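Local coordinates for protein polyketide synthase (Synechococcus sp., PDB 4GOX) that probably transfers the sulfuryl group of PAPS to a hydroxylated intermediate bound to the olefin synthase, activating it for formation of an alkene, at residues V233-E237 with A238-P242; R82-M85 with D86-L90; Y113-L116 with Q117-E121; V223-N226 with I227-L231. All coordinates share one frame; numbering follows the deposited sequence.

Contact 1: residues V233-E237 with A238-P242; sequences VDFDE and ALLNP
A 3-10 turn closes where 233-237 runs into 238-242: Leu239 N donates to Asp236 O at 3.1 Å, and Leu240 N repeats the step with Glu237 O. In both bonds the donor sits well above the carbonyl plane, in keeping with tight i to i+3 winding. An Asx turn overlies the first of them. The Asp236 carboxylate points forward along the chain because chi1 is -172°, which places CG opposite the main-chain N. Its OD2 accepts Ala238 N through the anti lone pair, 2.9 Å away. A leucine in place of Asp236 would probably leave the Ala238 N-H without this acceptor and weaken the start of the turn. Apolar and charged groups both meet helix 220-231. Phe235 CD1 lies 3.8 Å from Leu239 CD1, approached obliquely, and the ring touches Thr225 of that helix. Glu237 is bent at chi2 and its OE1 forms a salt bridge with Arg221, so the charge ties the turn to the beginning of the same helix. The two side chains Phe235 and Leu240 cross at about a right angle, Leu240 CD1 lying in the ring plane at its edge, 3.7 Å from Phe235 CZ.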
ATOM      1  N   VAL A 233       9.807  -0.357  15.626  1.00 62.17           N
ATOM      2  CA  VAL A 233       9.427   0.850  16.374  1.00 63.15           C
ATOM      3  C   VAL A 233       8.596   0.459  17.609  1.00 68.86           C
ATOM      4  O   VAL A 233       8.126  -0.677  17.699  1.00 68.28           O
ATOM      5  CB  VAL A 233       8.724   1.928  15.498  1.00 64.41           C
ATOM      6  CG1 VAL A 233       9.678   2.477  14.435  1.00 64.55           C
ATOM      7  CG2 VAL A 233       7.436   1.388  14.851  1.00 60.13           C
ATOM      8  N   ASP A 234       8.430   1.377  18.562  1.00 67.57           N
ATOM      9  CA  ASP A 234       7.603   1.096  19.725  1.00 69.04           C
ATOM     10  C   ASP A 234       6.168   1.438  19.367  1.00 70.89           C
ATOM     11  O   ASP A 234       5.948   2.278  18.494  1.00 67.49           O
ATOM     12  CB  ASP A 234       8.052   1.918  20.945  1.00 74.84           C
ATOM     13  CG  ASP A 234       9.404   1.524  21.498  1.00 91.98           C
ATOM     14  OD1 ASP A 234       9.766   0.327  21.394  1.00 93.80           O
ATOM     15  OD2 ASP A 234      10.087   2.400  22.071  1.00102.62           O
ATOM     16  N   PHE A 235       5.192   0.809  20.048  1.00 68.58           N
ATOM     17  CA  PHE A 235       3.782   1.105  19.813  1.00 65.58           C
ATOM     18  C   PHE A 235       3.508   2.526  20.334  1.00 70.78           C
ATOM     19  O   PHE A 235       4.091   2.938  21.329  1.00 74.06           O
ATOM     20  CB  PHE A 235       2.866   0.061  20.499  1.00 67.12           C
ATOM     21  CG  PHE A 235       1.390   0.387  20.431  1.00 65.77           C
ATOM     22  CD1 PHE A 235       0.625   0.002  19.337  1.00 63.82           C
ATOM     23  CD2 PHE A 235       0.768   1.095  21.457  1.00 68.69           C
ATOM     24  CE1 PHE A 235      -0.733   0.331  19.262  1.00 63.20           C
ATOM     25  CE2 PHE A 235      -0.587   1.426  21.380  1.00 69.76           C
ATOM     26  CZ  PHE A 235      -1.331   1.035  20.290  1.00 64.10           C
ATOM     27  N   ASP A 236       2.674   3.279  19.617  1.00 65.00           N
ATOM     28  CA  ASP A 236       2.272   4.640  19.961  1.00 65.51           C
ATOM     29  C   ASP A 236       0.760   4.679  19.836  1.00 66.66           C
ATOM     30  O   ASP A 236       0.209   4.164  18.863  1.00 63.61           O
ATOM     31  CB  ASP A 236       2.917   5.647  18.991  1.00 66.43           C
ATOM     32  CG  ASP A 236       2.719   7.099  19.372  1.00 75.01           C
ATOM     33  OD1 ASP A 236       3.728   7.787  19.628  1.00 77.30           O
ATOM     34  OD2 ASP A 236       1.559   7.554  19.390  1.00 81.36           O
ATOM     35  N   GLU A 237       0.102   5.321  20.797  1.00 64.39           N
ATOM     36  CA  GLU A 237      -1.356   5.455  20.899  1.00 63.43           C
ATOM     37  C   GLU A 237      -2.008   6.114  19.689  1.00 64.92           C
ATOM     38  O   GLU A 237      -3.155   5.791  19.379  1.00 63.22           O
ATOM     39  CB  GLU A 237      -1.755   6.200  22.193  1.00 67.70           C
ATOM     40  CG  GLU A 237      -1.634   5.359  23.454  1.00 76.59           C
ATOM     41  CD  GLU A 237      -2.511   4.123  23.548  1.00 89.03           C
ATOM     42  OE1 GLU A 237      -2.006   3.082  24.028  1.00 84.85           O
ATOM     43  OE2 GLU A 237      -3.701   4.193  23.158  1.00 72.92           O
ATOM     44  N   ALA A 238      -1.287   7.043  19.017  1.00 61.72           N
ATOM     45  CA  ALA A 238      -1.755   7.761  17.827  1.00 60.63           C
ATOM     46  C   ALA A 238      -2.155   6.794  16.711  1.00 61.79           C
ATOM     47  O   ALA A 238      -3.022   7.126  15.906  1.00 61.94           O
ATOM     48  CB  ALA A 238      -0.679   8.711  17.332  1.00 62.03           C
ATOM     49  N   LEU A 239      -1.560   5.585  16.697  1.00 55.68           N
ATOM     50  CA  LEU A 239      -1.882   4.534  15.721  1.00 52.55           C
ATOM     51  C   LEU A 239      -3.356   4.166  15.782  1.00 54.70           C
ATOM     52  O   LEU A 239      -3.917   3.751  14.773  1.00 52.33           O
ATOM     53  CB  LEU A 239      -1.065   3.261  15.982  1.00 52.00           C
ATOM     54  CG  LEU A 239       0.442   3.304  15.742  1.00 56.79           C
ATOM     55  CD1 LEU A 239       1.068   2.034  16.216  1.00 57.32           C
ATOM     56  CD2 LEU A 239       0.782   3.537  14.283  1.00 54.99           C
ATOM     57  N   LEU A 240      -3.969   4.288  16.972  1.00 51.85           N
ATOM     58  CA  LEU A 240      -5.369   3.926  17.187  1.00 52.83           C
ATOM     59  C   LEU A 240      -6.353   5.051  16.885  1.00 59.92           C
ATOM     60  O   LEU A 240      -7.567   4.844  17.005  1.00 62.05           O
ATOM     61  CB  LEU A 240      -5.573   3.392  18.626  1.00 54.91           C
ATOM     62  CG  LEU A 240      -4.754   2.149  19.029  1.00 59.60           C
ATOM     63  CD1 LEU A 240      -4.972   1.810  20.477  1.00 63.31           C
ATOM     64  CD2 LEU A 240      -5.103   0.934  18.163  1.00 59.15           C
ATOM     65  N   ASN A 241      -5.851   6.234  16.492  1.00 56.44           N
ATOM     66  CA  ASN A 241      -6.718   7.383  16.237  1.00 58.29           C
ATOM     67  C   ASN A 241      -6.505   7.951  14.837  1.00 59.59           C
ATOM     68  O   ASN A 241      -6.046   9.091  14.716  1.00 60.46           O
ATOM     69  CB  ASN A 241      -6.519   8.436  17.333  1.00 65.37           C
ATOM     70  CG  ASN A 241      -6.766   7.892  18.719  1.00 84.83           C
ATOM     71  OD1 ASN A 241      -7.910   7.799  19.180  1.00 83.93           O
ATOM     72  ND2 ASN A 241      -5.697   7.460  19.389  1.00 71.26           N
ATOM     73  N   PRO A 242      -6.848   7.178  13.771  1.00 53.16           N
ATOM     74  CA  PRO A 242      -6.601   7.649  12.397  1.00 51.13           C
ATOM     75  C   PRO A 242      -7.362   8.892  11.996  1.00 58.64           C
ATOM     76  O   PRO A 242      -6.924   9.597  11.087  1.00 57.85           O
ATOM     77  CB  PRO A 242      -7.007   6.445  11.524  1.00 50.03           C
ATOM     78  CG  PRO A 242      -7.868   5.622  12.340  1.00 54.75           C
ATOM     79  CD  PRO A 242      -7.404   5.802  13.755  1.00 52.78           C
TER

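Contact 2: residues R82-M85 with D86-L90; sequences RALM and DLENL
Met85 and Leu90 meet where helix 79-88 runs out, and the methionine can be followed along the returning chain. Its CB lies 3.6 Å from Leu90 O. CG, anti to the Met85 carbonyl carbon at chi1 -80°, stays over the same oxygen and also comes 4.4 Å from Leu90 CB. Met85 SD stands farther off, 4.4 Å from Leu90 O, but the chain bends about CG-SD (chi3 50°), and this turns CE back to 3.9 Å from that oxygen. Nearby, Leu90 CB packs against Met85 CA, while Leu90 CD2 leans over Leu84 O. Upstream the helix is regular: Asp86 N bonds almost straight to Arg82 O (177°), and Leu87 N to Ala83 O at 2.7 Å. Arg82 and Asp86 sit one turn apart without pairing: Arg82 NH1 and Asp86 OD1 are 5.2 Å apart, the guanidinium and carboxylate planes steeply inclined, and each has a partner elsewhere, Arg82 NE in a salt bridge with Asp250 and Asp86 OD2 in a hydrogen bond with Tyr51 OH. At the end, Met85 O takes Leu90 N at 3.1 Å, in the carbonyl plane and on a lone pair, and Asn89 N only weakly. Although the 5→2 bond is not made, this 6→1 bond, the positive phi of Asn89 and the apolar Met85-Leu90 pair resemble a Schellman C-cap.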
ATOM      1  N   ARG A  82       1.769  15.726  -2.363  1.00 63.72           N
ATOM      2  CA  ARG A  82       1.321  15.851  -0.977  1.00 64.92           C
ATOM      3  C   ARG A  82       2.468  15.551  -0.007  1.00 69.72           C
ATOM      4  O   ARG A  82       2.705  16.335   0.917  1.00 68.45           O
ATOM      5  CB  ARG A  82       0.081  14.975  -0.727  1.00 67.24           C
ATOM      6  CG  ARG A  82      -0.664  15.262   0.585  1.00 86.40           C
ATOM      7  CD  ARG A  82      -1.361  16.619   0.576  1.00102.64           C
ATOM      8  NE  ARG A  82      -1.704  17.087   1.920  1.00116.43           N
ATOM      9  CZ  ARG A  82      -0.902  17.810   2.697  1.00137.15           C
ATOM     10  NH1 ARG A  82       0.317  18.137   2.285  1.00124.63           N
ATOM     11  NH2 ARG A  82      -1.311  18.206   3.894  1.00131.17           N
ATOM     12  N   ALA A  83       3.230  14.468  -0.267  1.00 57.93           N
ATOM     13  CA  ALA A  83       4.406  14.096   0.536  1.00 57.95           C
ATOM     14  C   ALA A  83       5.434  15.244   0.609  1.00 61.61           C
ATOM     15  O   ALA A  83       5.885  15.593   1.701  1.00 62.25           O
ATOM     16  CB  ALA A  83       5.076  12.855  -0.046  1.00 56.23           C
ATOM     17  N   LEU A  84       5.800  15.803  -0.556  1.00 57.25           N
ATOM     18  CA  LEU A  84       6.775  16.889  -0.718  1.00 58.81           C
ATOM     19  C   LEU A  84       6.328  18.177  -0.000  1.00 64.52           C
ATOM     20  O   LEU A  84       7.133  18.812   0.689  1.00 66.67           O
ATOM     21  CB  LEU A  84       6.959  17.178  -2.207  1.00 58.85           C
ATOM     22  CG  LEU A  84       7.650  16.121  -3.059  1.00 61.88           C
ATOM     23  CD1 LEU A  84       7.526  16.494  -4.525  1.00 61.87           C
ATOM     24  CD2 LEU A  84       9.121  15.954  -2.638  1.00 66.23           C
ATOM     25  N   MET A  85       5.037  18.545  -0.177  1.00 59.44           N
ATOM     26  CA  MET A  85       4.396  19.665   0.480  1.00 62.24           C
ATOM     27  C   MET A  85       4.613  19.494   1.995  1.00 72.12           C
ATOM     28  O   MET A  85       5.259  20.343   2.599  1.00 74.74           O
ATOM     29  CB  MET A  85       2.893  19.660   0.172  1.00 64.13           C
ATOM     30  CG  MET A  85       2.533  20.231  -1.160  1.00 65.52           C
ATOM     31  SD  MET A  85       0.743  20.211  -1.417  1.00 71.19           S
ATOM     32  CE  MET A  85       0.153  20.945   0.095  1.00 72.35           C
ATOM     33  N   ASP A  86       4.155  18.350   2.582  1.00 68.28           N
ATOM     34  CA  ASP A  86       4.298  18.032   4.002  1.00 70.33           C
ATOM     35  C   ASP A  86       5.757  17.973   4.482  1.00 74.03           C
ATOM     36  O   ASP A  86       6.082  18.638   5.470  1.00 77.68           O
ATOM     37  CB  ASP A  86       3.556  16.731   4.362  1.00 71.67           C
ATOM     38  CG  ASP A  86       3.640  16.381   5.834  1.00 87.17           C
ATOM     39  OD1 ASP A  86       3.007  17.088   6.652  1.00 95.13           O
ATOM     40  OD2 ASP A  86       4.402  15.457   6.179  1.00 87.93           O
ATOM     41  N   LEU A  87       6.632  17.199   3.797  1.00 65.84           N
ATOM     42  CA  LEU A  87       8.034  17.076   4.214  1.00 66.14           C
ATOM     43  C   LEU A  87       8.838  18.380   4.131  1.00 75.94           C
ATOM     44  O   LEU A  87       9.776  18.573   4.919  1.00 77.49           O
ATOM     45  CB  LEU A  87       8.778  15.984   3.423  1.00 62.06           C
ATOM     46  CG  LEU A  87       8.378  14.517   3.672  1.00 63.34           C
ATOM     47  CD1 LEU A  87       8.892  13.637   2.551  1.00 59.13           C
ATOM     48  CD2 LEU A  87       8.880  14.011   5.036  1.00 65.46           C
ATOM     49  N   GLU A  88       8.509  19.252   3.162  1.00 74.36           N
ATOM     50  CA  GLU A  88       9.305  20.462   2.924  1.00 76.63           C
ATOM     51  C   GLU A  88       8.630  21.817   3.113  1.00 83.98           C
ATOM     52  O   GLU A  88       9.295  22.834   2.890  1.00 86.30           O
ATOM     53  CB  GLU A  88       9.984  20.371   1.554  1.00 75.21           C
ATOM     54  CG  GLU A  88      11.072  19.317   1.511  1.00 85.76           C
ATOM     55  CD  GLU A  88      11.625  19.001   0.137  1.00111.27           C
ATOM     56  OE1 GLU A  88      10.976  19.342  -0.879  1.00110.39           O
ATOM     57  OE2 GLU A  88      12.713  18.388   0.080  1.00105.29           O
ATOM     58  N   ASN A  89       7.349  21.841   3.574  1.00 80.78           N
ATOM     59  CA  ASN A  89       6.528  23.045   3.820  1.00 83.71           C
ATOM     60  C   ASN A  89       6.326  23.833   2.518  1.00 83.11           C
ATOM     61  O   ASN A  89       6.552  25.056   2.464  1.00 85.62           O
ATOM     62  CB  ASN A  89       7.103  23.922   4.951  1.00 90.76           C
ATOM     63  CG  ASN A  89       7.134  23.258   6.304  1.00126.50           C
ATOM     64  OD1 ASN A  89       6.250  23.465   7.144  1.00126.73           O
ATOM     65  ND2 ASN A  89       8.182  22.484   6.560  1.00118.93           N
ATOM     66  N   LEU A  90       5.904  23.107   1.476  1.00 71.33           N
ATOM     67  CA  LEU A  90       5.672  23.596   0.116  1.00 69.26           C
ATOM     68  C   LEU A  90       4.186  23.834  -0.202  1.00 71.92           C
ATOM     69  O   LEU A  90       3.300  23.233   0.402  1.00 71.26           O
ATOM     70  CB  LEU A  90       6.254  22.574  -0.891  1.00 64.99           C
ATOM     71  CG  LEU A  90       7.662  22.772  -1.460  1.00 69.34           C
ATOM     72  CD1 LEU A  90       8.663  23.313  -0.438  1.00 71.83           C
ATOM     73  CD2 LEU A  90       8.188  21.474  -2.070  1.00 66.21           C
TER

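Contact 3: residues Y113-L116 with Q117-E121; sequences YAYL and QRQAE
Tyr115 O is gripped by two backbone N-H groups near the C-terminal end of helix 109-119: Gln119 N at 3.0 Å, lying in the carbonyl plane, and Arg118 N by a weak bond. Gln119 CG crowds the same oxygen at 3.3 Å and then rises over one face of the Tyr115 ring in a CH-pi contact, 4.0 Å from the centroid and set off toward CE2. The bend in Gln119 at chi2 (-54°) carries the amide over the same face, its plane only 28° from that of the ring and NE2 4.2 Å from Tyr115 CE1. Trp102 meets the Tyr115 ring edge-to-face, and the hydroxyl makes a weak hydrogen bond with Glu88 of helix 79-88, on which helix 109-119 packs. Replacing Tyr115 by an alanine would probably take away the surface on which Gln119 CG rests and leave its amide freer to turn. Elsewhere Gln117 CG passes 3.3 Å from Tyr113 O, and the amide beyond it bonds to Asn22 and to Pro25 O. The chemistry is split: methylene and ring carbon meet within the helix, whereas the polar ends of Tyr115 and Gln117 are spent in joining it to other parts of the sulfotransferase fold.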
ATOM      1  N   TYR A 113      13.162   7.666  -4.200  1.00 49.56           N
ATOM      2  CA  TYR A 113      13.104   6.943  -2.936  1.00 47.56           C
ATOM      3  C   TYR A 113      14.203   7.426  -1.986  1.00 53.86           C
ATOM      4  O   TYR A 113      13.892   7.727  -0.837  1.00 55.57           O
ATOM      5  CB  TYR A 113      13.167   5.420  -3.144  1.00 46.06           C
ATOM      6  CG  TYR A 113      11.842   4.800  -3.543  1.00 43.69           C
ATOM      7  CD1 TYR A 113      11.674   4.202  -4.793  1.00 44.07           C
ATOM      8  CD2 TYR A 113      10.770   4.767  -2.654  1.00 42.12           C
ATOM      9  CE1 TYR A 113      10.472   3.580  -5.144  1.00 42.40           C
ATOM     10  CE2 TYR A 113       9.556   4.170  -3.001  1.00 41.21           C
ATOM     11  CZ  TYR A 113       9.417   3.561  -4.240  1.00 42.97           C
ATOM     12  OH  TYR A 113       8.210   3.003  -4.583  1.00 38.86           O
ATOM     13  N   ALA A 114      15.471   7.533  -2.460  1.00 51.50           N
ATOM     14  CA  ALA A 114      16.608   8.000  -1.647  1.00 53.55           C
ATOM     15  C   ALA A 114      16.383   9.436  -1.151  1.00 59.34           C
ATOM     16  O   ALA A 114      16.724   9.754  -0.002  1.00 59.65           O
ATOM     17  CB  ALA A 114      17.910   7.905  -2.427  1.00 56.44           C
ATOM     18  N   TYR A 115      15.740  10.273  -1.995  1.00 55.87           N
ATOM     19  CA  TYR A 115      15.376  11.646  -1.674  1.00 57.13           C
ATOM     20  C   TYR A 115      14.348  11.659  -0.544  1.00 60.36           C
ATOM     21  O   TYR A 115      14.536  12.379   0.432  1.00 62.15           O
ATOM     22  CB  TYR A 115      14.776  12.342  -2.903  1.00 58.48           C
ATOM     23  CG  TYR A 115      14.475  13.812  -2.697  1.00 63.41           C
ATOM     24  CD1 TYR A 115      15.472  14.777  -2.847  1.00 67.83           C
ATOM     25  CD2 TYR A 115      13.184  14.246  -2.398  1.00 63.79           C
ATOM     26  CE1 TYR A 115      15.199  16.134  -2.673  1.00 70.17           C
ATOM     27  CE2 TYR A 115      12.897  15.601  -2.229  1.00 66.49           C
ATOM     28  CZ  TYR A 115      13.910  16.541  -2.363  1.00 76.82           C
ATOM     29  OH  TYR A 115      13.638  17.877  -2.224  1.00 79.26           O
ATOM     30  N   LEU A 116      13.251  10.905  -0.690  1.00 53.76           N
ATOM     31  CA  LEU A 116      12.198  10.890   0.325  1.00 53.42           C
ATOM     32  C   LEU A 116      12.700  10.330   1.665  1.00 57.81           C
ATOM     33  O   LEU A 116      12.361  10.883   2.704  1.00 57.97           O
ATOM     34  CB  LEU A 116      10.923  10.191  -0.169  1.00 51.22           C
ATOM     35  CG  LEU A 116      10.185  10.820  -1.361  1.00 53.34           C
ATOM     36  CD1 LEU A 116       9.143   9.858  -1.915  1.00 50.63           C
ATOM     37  CD2 LEU A 116       9.506  12.122  -0.986  1.00 53.14           C
ATOM     38  N   GLN A 117      13.602   9.312   1.624  1.00 54.47           N
ATOM     39  CA  GLN A 117      14.213   8.703   2.811  1.00 55.56           C
ATOM     40  C   GLN A 117      15.037   9.735   3.577  1.00 63.75           C
ATOM     41  O   GLN A 117      15.065   9.712   4.814  1.00 66.49           O
ATOM     42  CB  GLN A 117      15.096   7.514   2.431  1.00 56.13           C
ATOM     43  CG  GLN A 117      14.326   6.244   2.070  1.00 54.43           C
ATOM     44  CD  GLN A 117      15.276   5.201   1.554  1.00 69.48           C
ATOM     45  OE1 GLN A 117      16.126   5.477   0.694  1.00 63.59           O
ATOM     46  NE2 GLN A 117      15.176   3.987   2.086  1.00 59.47           N
ATOM     47  N   ARG A 118      15.696  10.638   2.828  1.00 59.75           N
ATOM     48  CA  ARG A 118      16.501  11.729   3.331  1.00 62.25           C
ATOM     49  C   ARG A 118      15.589  12.795   3.972  1.00 63.90           C
ATOM     50  O   ARG A 118      15.868  13.228   5.086  1.00 67.08           O
ATOM     51  CB  ARG A 118      17.372  12.322   2.189  1.00 64.20           C
ATOM     52  CG  ARG A 118      18.247  13.521   2.603  1.00 81.57           C
ATOM     53  CD  ARG A 118      19.482  13.675   1.729  1.00 92.87           C
ATOM     54  NE  ARG A 118      20.485  12.653   2.049  1.00104.85           N
ATOM     55  CZ  ARG A 118      21.630  12.480   1.396  1.00114.01           C
ATOM     56  NH1 ARG A 118      21.942  13.262   0.367  1.00105.31           N
ATOM     57  NH2 ARG A 118      22.469  11.520   1.760  1.00 88.45           N
ATOM     58  N   GLN A 119      14.518  13.212   3.270  1.00 72.41           N
ATOM     59  CA  GLN A 119      13.567  14.225   3.739  1.00 72.01           C
ATOM     60  C   GLN A 119      12.715  13.735   4.920  1.00 76.52           C
ATOM     61  O   GLN A 119      12.211  14.556   5.686  1.00 78.51           O
ATOM     62  CB  GLN A 119      12.677  14.712   2.584  1.00 71.34           C
ATOM     63  CG  GLN A 119      13.444  15.365   1.439  1.00 89.61           C
ATOM     64  CD  GLN A 119      14.337  16.502   1.889  1.00113.46           C
ATOM     65  OE1 GLN A 119      13.913  17.409   2.615  1.00110.09           O
ATOM     66  NE2 GLN A 119      15.589  16.483   1.447  1.00108.12           N
ATOM     67  N   ALA A 120      12.567  12.401   5.072  1.00 70.76           N
ATOM     68  CA  ALA A 120      11.833  11.783   6.184  1.00 69.73           C
ATOM     69  C   ALA A 120      12.713  11.780   7.435  1.00 76.91           C
ATOM     70  O   ALA A 120      12.214  11.529   8.530  1.00 75.48           O
ATOM     71  CB  ALA A 120      11.429  10.354   5.829  1.00 66.55           C
ATOM     72  N   GLU A 121      14.029  12.066   7.254  1.00 78.32           N
ATOM     73  CA  GLU A 121      15.068  12.139   8.293  1.00 82.26           C
ATOM     74  C   GLU A 121      15.253  10.764   8.950  1.00 84.67           C
ATOM     75  O   GLU A 121      15.614   9.806   8.253  1.00 83.20           O
ATOM     76  CB  GLU A 121      14.791  13.279   9.305  1.00 87.00           C
ATOM     77  CG  GLU A 121      15.917  14.296   9.402  1.00102.79           C
ATOM     78  CD  GLU A 121      15.532  15.724   9.063  1.00121.69           C
ATOM     79  OE1 GLU A 121      15.286  16.508  10.006  1.00119.40           O
ATOM     80  OE2 GLU A 121      15.508  16.070   7.860  1.00114.31           O
TER

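Contact 4: residues V223-N226 with I227-L231; sequences VLTN and ICDFL
The carboxylate of Asp229 turns one face to Thr225 O, which stands 3.2 Å from Asp229 CG, with both carboxylate oxygens only slightly farther off. Over the same face, Thr225 CG2 lies 4.1 Å from Asp229 OD2, the two side chains running side by side in the same direction. Carbonyl and carboxylate are both acceptors, so the approach is no bond and is probably somewhat unfavourable; it follows from the torsion that sets Asp229 CG anti to its carbonyl carbon (chi1 -67°), folding the group back over the preceding turn. The Phe230 ring leads off in another direction; of the side chain, Phe230 CB alone stays near Asn226 O, at 3.5 Å. Four successive i+4 to i N-H...O=C bonds hold the helix, from Ile227 N to Val223 O through to Phe230 N to Asn226 O. Thr225 OG1 adds a bond of its own, to Arg221 O one turn back. On the buried face Ile227 CG1 passes 3.4 Å from Val223 O, and its CD1 lies 4.2 Å from Val223 CG1 and 4.3 Å from Leu224 CD2. This apolar face continues into the core of the alpha/beta fold, a parallel sheet of the kind found in the P-loop clan. Val223, Ile227 and Phe230 pack on strand 208-212, Ile227, Phe230 and Leu231 on strand 149-155, and Leu224 and Ile227 on helix 37-45.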
ATOM      1  N   VAL A 223      -2.735  -6.034  16.741  1.00 52.27           N
ATOM      2  CA  VAL A 223      -2.218  -6.117  15.381  1.00 48.24           C
ATOM      3  C   VAL A 223      -1.156  -5.035  15.103  1.00 50.60           C
ATOM      4  O   VAL A 223      -0.075  -5.354  14.611  1.00 49.30           O
ATOM      5  CB  VAL A 223      -3.367  -6.173  14.335  1.00 49.46           C
ATOM      6  CG1 VAL A 223      -2.838  -6.116  12.896  1.00 46.03           C
ATOM      7  CG2 VAL A 223      -4.214  -7.419  14.542  1.00 50.09           C
ATOM      8  N   LEU A 224      -1.456  -3.777  15.431  1.00 47.95           N
ATOM      9  CA  LEU A 224      -0.513  -2.676  15.228  1.00 47.35           C
ATOM     10  C   LEU A 224       0.749  -2.839  16.088  1.00 52.85           C
ATOM     11  O   LEU A 224       1.812  -2.411  15.661  1.00 52.50           O
ATOM     12  CB  LEU A 224      -1.191  -1.306  15.413  1.00 47.74           C
ATOM     13  CG  LEU A 224      -2.204  -0.929  14.297  1.00 51.02           C
ATOM     14  CD1 LEU A 224      -3.276   0.029  14.819  1.00 52.68           C
ATOM     15  CD2 LEU A 224      -1.498  -0.339  13.088  1.00 48.95           C
ATOM     16  N   THR A 225       0.646  -3.498  17.267  1.00 51.99           N
ATOM     17  CA  THR A 225       1.808  -3.792  18.121  1.00 54.63           C
ATOM     18  C   THR A 225       2.734  -4.750  17.361  1.00 57.50           C
ATOM     19  O   THR A 225       3.934  -4.503  17.303  1.00 57.32           O
ATOM     20  CB  THR A 225       1.353  -4.299  19.503  1.00 63.43           C
ATOM     21  OG1 THR A 225       0.838  -3.181  20.222  1.00 60.23           O
ATOM     22  CG2 THR A 225       2.471  -4.963  20.310  1.00 65.78           C
ATOM     23  N   ASN A 226       2.157  -5.795  16.724  1.00 53.12           N
ATOM     24  CA  ASN A 226       2.902  -6.762  15.915  1.00 52.46           C
ATOM     25  C   ASN A 226       3.574  -6.079  14.712  1.00 53.02           C
ATOM     26  O   ASN A 226       4.718  -6.416  14.374  1.00 53.44           O
ATOM     27  CB  ASN A 226       1.990  -7.886  15.430  1.00 54.23           C
ATOM     28  CG  ASN A 226       1.474  -8.786  16.515  1.00 86.34           C
ATOM     29  OD1 ASN A 226       2.120  -9.017  17.544  1.00 95.79           O
ATOM     30  ND2 ASN A 226       0.305  -9.355  16.287  1.00 75.97           N
ATOM     31  N   ILE A 227       2.867  -5.130  14.074  1.00 46.55           N
ATOM     32  CA  ILE A 227       3.384  -4.371  12.921  1.00 44.36           C
ATOM     33  C   ILE A 227       4.584  -3.521  13.384  1.00 49.95           C
ATOM     34  O   ILE A 227       5.613  -3.524  12.710  1.00 47.76           O
ATOM     35  CB  ILE A 227       2.281  -3.535  12.218  1.00 43.96           C
ATOM     36  CG1 ILE A 227       1.225  -4.458  11.573  1.00 41.03           C
ATOM     37  CG2 ILE A 227       2.891  -2.600  11.178  1.00 42.50           C
ATOM     38  CD1 ILE A 227       0.023  -3.736  10.999  1.00 41.80           C
ATOM     39  N   CYS A 228       4.451  -2.843  14.560  1.00 48.94           N
ATOM     40  CA  CYS A 228       5.493  -2.032  15.187  1.00 52.46           C
ATOM     41  C   CYS A 228       6.746  -2.868  15.497  1.00 58.48           C
ATOM     42  O   CYS A 228       7.871  -2.414  15.245  1.00 58.27           O
ATOM     43  CB  CYS A 228       4.958  -1.339  16.443  1.00 54.99           C
ATOM     44  SG  CYS A 228       3.875   0.073  16.095  1.00 57.37           S
ATOM     45  N   ASP A 229       6.541  -4.095  16.027  1.00 56.53           N
ATOM     46  CA  ASP A 229       7.624  -5.028  16.339  1.00 59.38           C
ATOM     47  C   ASP A 229       8.348  -5.416  15.053  1.00 60.68           C
ATOM     48  O   ASP A 229       9.580  -5.486  15.038  1.00 62.68           O
ATOM     49  CB  ASP A 229       7.087  -6.280  17.062  1.00 62.79           C
ATOM     50  CG  ASP A 229       6.527  -6.047  18.465  1.00 74.86           C
ATOM     51  OD1 ASP A 229       6.870  -5.001  19.088  1.00 75.48           O
ATOM     52  OD2 ASP A 229       5.766  -6.913  18.949  1.00 81.96           O
ATOM     53  N   PHE A 230       7.575  -5.626  13.966  1.00 52.79           N
ATOM     54  CA  PHE A 230       8.094  -5.981  12.647  1.00 49.95           C
ATOM     55  C   PHE A 230       8.941  -4.848  12.051  1.00 53.43           C
ATOM     56  O   PHE A 230      10.041  -5.104  11.562  1.00 53.82           O
ATOM     57  CB  PHE A 230       6.942  -6.370  11.707  1.00 47.68           C
ATOM     58  CG  PHE A 230       7.346  -6.614  10.268  1.00 47.14           C
ATOM     59  CD1 PHE A 230       8.072  -7.748   9.913  1.00 50.99           C
ATOM     60  CD2 PHE A 230       6.940  -5.748   9.260  1.00 46.03           C
ATOM     61  CE1 PHE A 230       8.432  -7.979   8.579  1.00 50.85           C
ATOM     62  CE2 PHE A 230       7.302  -5.978   7.928  1.00 47.34           C
ATOM     63  CZ  PHE A 230       8.051  -7.085   7.598  1.00 46.73           C
ATOM     64  N   LEU A 231       8.437  -3.602  12.133  1.00 49.18           N
ATOM     65  CA  LEU A 231       9.113  -2.405  11.626  1.00 49.83           C
ATOM     66  C   LEU A 231      10.250  -1.894  12.534  1.00 59.31           C
ATOM     67  O   LEU A 231      11.030  -1.044  12.104  1.00 61.09           O
ATOM     68  CB  LEU A 231       8.085  -1.284  11.373  1.00 47.47           C
ATOM     69  CG  LEU A 231       6.974  -1.575  10.342  1.00 47.10           C
ATOM     70  CD1 LEU A 231       5.965  -0.443  10.304  1.00 45.99           C
ATOM     71  CD2 LEU A 231       7.543  -1.850   8.956  1.00 44.95           C
TER

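How the contacts relate
The four contacts form two touching pairs. Contact 4 and contact 1 follow one another in the chain: Cys228 O probably accepts Val233 N, and Leu239 CD1 packs on Cys228 SG, so the surface turn folds back over the helix whose other face meets the sheet. Contacts 2 and 3 join helices 79-88 and 109-119, at whose interface Leu87 CD2 packs against Gln119 O and Leu84 CD2 lies against the tyrosine ring. Contact 1 is a surface turn held by main-chain bonds and one from an aspartate side chain, whereas the other three are partly buried. Of these, contacts 2 and 3 run past their helix ends, whereas every residue of contact 4 is helical and its aliphatic branches turn inward.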